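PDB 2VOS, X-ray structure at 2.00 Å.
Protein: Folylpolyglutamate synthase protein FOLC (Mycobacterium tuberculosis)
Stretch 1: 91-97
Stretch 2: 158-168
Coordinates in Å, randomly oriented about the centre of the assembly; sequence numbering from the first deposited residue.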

# COMPACT_ATOMS: atom_id res chain seq x y z
N ARG A 91 -18.38 -3.92 -12.77
CA ARG A 91 -17.46 -3.40 -13.82
C ARG A 91 -16.11 -4.13 -13.73
O ARG A 91 -15.66 -4.50 -12.64
CB ARG A 91 -17.23 -1.90 -13.63
CG ARG A 91 -18.31 -1.02 -14.31
CD ARG A 91 -19.74 -1.32 -13.82
NE ARG A 91 -20.64 -0.19 -14.16
CZ ARG A 91 -21.76 0.10 -13.52
NH1 ARG A 91 -22.17 -0.66 -12.48
NH2 ARG A 91 -22.46 1.15 -13.87
N ARG A 92 -15.47 -4.31 -14.86
CA ARG A 92 -14.27 -5.07 -14.92
C ARG A 92 -13.15 -4.13 -14.56
O ARG A 92 -13.06 -3.02 -15.14
CB ARG A 92 -14.10 -5.60 -16.34
CG ARG A 92 -12.97 -6.51 -16.43
CD ARG A 92 -12.94 -7.26 -17.76
NE ARG A 92 -12.10 -8.37 -17.48
CZ ARG A 92 -11.34 -8.95 -18.38
NH1 ARG A 92 -10.61 -9.98 -18.02
NH2 ARG A 92 -11.38 -8.51 -19.64
N THR A 93 -12.34 -4.52 -13.57
CA THR A 93 -11.29 -3.58 -13.13
C THR A 93 -9.87 -4.00 -13.57
O THR A 93 -9.58 -5.18 -13.82
CB THR A 93 -11.19 -3.51 -11.58
OG1 THR A 93 -11.06 -4.85 -11.09
CG2 THR A 93 -12.44 -2.83 -11.00
N GLY A 94 -9.00 -3.01 -13.65
CA GLY A 94 -7.55 -3.31 -13.63
C GLY A 94 -7.03 -2.52 -12.45
O GLY A 94 -7.54 -1.43 -12.15
N ARG A 95 -6.03 -3.05 -11.76
CA ARG A 95 -5.51 -2.37 -10.61
C ARG A 95 -3.97 -2.50 -10.60
O ARG A 95 -3.41 -3.60 -10.81
CB ARG A 95 -6.08 -2.97 -9.30
CG ARG A 95 -5.31 -2.45 -8.08
CD ARG A 95 -5.97 -2.84 -6.75
NE ARG A 95 -6.57 -4.21 -6.71
CZ ARG A 95 -5.87 -5.32 -6.46
NH1 ARG A 95 -4.52 -5.28 -6.31
NH2 ARG A 95 -6.50 -6.48 -6.37
N THR A 96 -3.29 -1.38 -10.39
CA THR A 96 -1.86 -1.45 -10.28
C THR A 96 -1.50 -0.89 -8.92
O THR A 96 -1.96 0.19 -8.51
CB THR A 96 -1.09 -0.84 -11.48
OG1 THR A 96 0.32 -0.96 -11.25
CG2 THR A 96 -1.45 0.62 -11.78
N THR A 97 -0.74 -1.68 -8.17
CA THR A 97 -0.33 -1.30 -6.83
C THR A 97 1.17 -1.52 -6.67
O THR A 97 1.81 -2.13 -7.52
CB THR A 97 -1.03 -2.14 -5.72
OG1 THR A 97 -0.92 -3.54 -6.05
CG2 THR A 97 -2.56 -1.76 -5.57
N MSE A 158 3.69 -1.41 -18.47
CA MSE A 158 3.08 -2.73 -18.53
C MSE A 158 1.66 -2.77 -17.99
O MSE A 158 0.77 -3.38 -18.60
CB MSE A 158 3.97 -3.76 -17.78
CG MSE A 158 5.28 -4.07 -18.52
SE MSE A 158 6.44 -5.10 -17.30
CE MSE A 158 5.33 -6.64 -16.95
N ALA A 159 1.43 -2.15 -16.82
CA ALA A 159 0.08 -2.19 -16.24
C ALA A 159 -0.91 -1.52 -17.26
O ALA A 159 -2.03 -2.06 -17.56
CB ALA A 159 0.06 -1.45 -14.89
N PHE A 160 -0.53 -0.35 -17.75
CA PHE A 160 -1.41 0.41 -18.63
C PHE A 160 -1.70 -0.35 -19.93
O PHE A 160 -2.83 -0.29 -20.42
CB PHE A 160 -0.85 1.81 -18.99
CG PHE A 160 -0.80 2.78 -17.82
CD1 PHE A 160 -1.79 2.73 -16.83
CD2 PHE A 160 0.20 3.73 -17.72
CE1 PHE A 160 -1.77 3.59 -15.73
CE2 PHE A 160 0.19 4.67 -16.61
CZ PHE A 160 -0.79 4.57 -15.63
N ALA A 161 -0.67 -1.00 -20.49
CA ALA A 161 -0.85 -1.84 -21.72
C ALA A 161 -1.78 -3.02 -21.40
O ALA A 161 -2.69 -3.38 -22.16
CB ALA A 161 0.53 -2.37 -22.17
N ALA A 162 -1.53 -3.66 -20.26
CA ALA A 162 -2.30 -4.84 -19.92
C ALA A 162 -3.77 -4.42 -19.70
O ALA A 162 -4.71 -5.19 -20.01
CB ALA A 162 -1.75 -5.46 -18.62
N PHE A 163 -4.00 -3.22 -19.16
CA PHE A 163 -5.39 -2.83 -18.91
C PHE A 163 -6.12 -2.64 -20.25
O PHE A 163 -7.32 -2.91 -20.34
CB PHE A 163 -5.50 -1.52 -18.09
CG PHE A 163 -4.92 -1.64 -16.68
CD1 PHE A 163 -4.76 -2.90 -16.09
CD2 PHE A 163 -4.53 -0.49 -15.98
CE1 PHE A 163 -4.24 -2.99 -14.78
CE2 PHE A 163 -4.02 -0.56 -14.67
CZ PHE A 163 -3.86 -1.80 -14.08
N ALA A 164 -5.41 -2.11 -21.24
CA ALA A 164 -6.00 -1.94 -22.59
C ALA A 164 -6.16 -3.31 -23.33
O ALA A 164 -7.12 -3.50 -24.08
CB ALA A 164 -5.16 -0.94 -23.43
N ASP A 165 -5.19 -4.22 -23.14
CA ASP A 165 -5.26 -5.60 -23.68
C ASP A 165 -6.44 -6.36 -23.16
O ASP A 165 -6.95 -7.24 -23.86
CB ASP A 165 -4.01 -6.41 -23.25
CG ASP A 165 -2.73 -5.95 -23.96
OD1 ASP A 165 -2.81 -5.30 -25.03
OD2 ASP A 165 -1.62 -6.27 -23.44
N ALA A 166 -6.87 -6.09 -21.91
CA ALA A 166 -7.86 -6.97 -21.25
C ALA A 166 -9.21 -7.08 -21.96
O ALA A 166 -9.70 -8.21 -22.22
CB ALA A 166 -8.05 -6.59 -19.74
N PRO A 167 -9.91 -5.94 -22.19
CA PRO A 167 -9.70 -4.60 -21.66
C PRO A 167 -10.47 -4.45 -20.39
O PRO A 167 -11.30 -5.28 -20.09
CB PRO A 167 -10.36 -3.70 -22.73
CG PRO A 167 -11.45 -4.52 -23.29
CD PRO A 167 -11.07 -5.99 -23.11
N VAL A 168 -10.26 -3.38 -19.65
CA VAL A 168 -10.98 -3.14 -18.41
C VAL A 168 -12.03 -2.03 -18.61
O VAL A 168 -12.00 -1.32 -19.63
CB VAL A 168 -10.01 -2.75 -17.27
CG1 VAL A 168 -8.89 -3.83 -17.07
CG2 VAL A 168 -9.37 -1.40 -17.53
O HOH W 1 -9.22 -10.58 -20.74

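The most unusual feature of this contact is a hole in the strand, filled by a ring from the helix. Gly 94 lies at the middle of the packing face, and the ring of Phe 163 rests directly against its backbone. The CA of Gly 94 sits 4.0 Å from the centroid of the Phe 163 ring, over the face and 28° off the ring normal, a CH-pi contact in which a slightly polarized backbone C-H meets the pi cloud. The approach depends on the absent side chain: an ideal CB on Gly 94 would fall 2.4 Å from CD1 of Phe 163, a clash, and 3.1 Å from CG1 of Val 168, which is tight. The rule here is that a ring can be brought down onto a strand when the residue beneath it is glycine.

The backbones run almost exactly antiparallel, with 173° between the directions of strand 93-96 and the helix, and their axes approach to 8.9 Å. The register pairs Thr 96 with Ala 159, Gly 94 with Phe 163 and Arg 92 with Val 168, so every second residue from Arg 92 to Thr 96 meets a partner four or five residues from the next: Ala 159 and Phe 163 are about one helical turn apart, and Val 168 lies beyond the helix. The extended backbone fits this alternation: the CA-to-CB bonds of Arg 92 and Thr 96 point toward the second stretch, whereas those of Thr 93 and Arg 95 point away.

At the Thr 96 end the pairing is small against small. CB of Thr 96 lies 3.7 Å from CB of Ala 159, a van der Waals contact between two small side chains; here the CA atoms of the two residues stand 6.3 Å apart, the widest of the three register pairs. Thr 96 also borders the ring of Phe 163, its N near the ring plane at the edge and 3.8 Å from CZ. Phe 163 starts sideways from its CA, but with chi1 in the m well its ring reaches the strand, where CZ comes within 3.4 Å of the N of Arg 95. One aromatic side chain thus touches three consecutive strand residues, largely through their backbone.

Val 168, in the segment after the helix, continues the apolar surface. Its CG1 packs 3.5 Å from the N of Gly 94 and 3.6 Å from the O of Thr 93, while its CB lies 3.7 Å from the O of Arg 92. A cis peptide bond precedes Pro 167 in this turn.

The polar chemistry gathers at the more open end. Arg 92 extends with chi1, chi2 and chi3 all t, carrying its guanidinium to backbone carbonyls of the turn. NH2 of Arg 92 donates weak hydrogen bonds to O of Ala 166 at 3.1 Å and to O of Pro 167 at 3.3 Å; the N-H...O angles of 135° and 126° show that neither is well aligned. Water 1 reinforces the link, accepting from NH1 of Arg 92 at 3.1 Å and donating to O of Ala 166 at 2.8 Å. CB of Ala 166 covers one face of the guanidinium, 3.8 Å from NH2 of Arg 92, so the same residue offers both a carbonyl and a methyl.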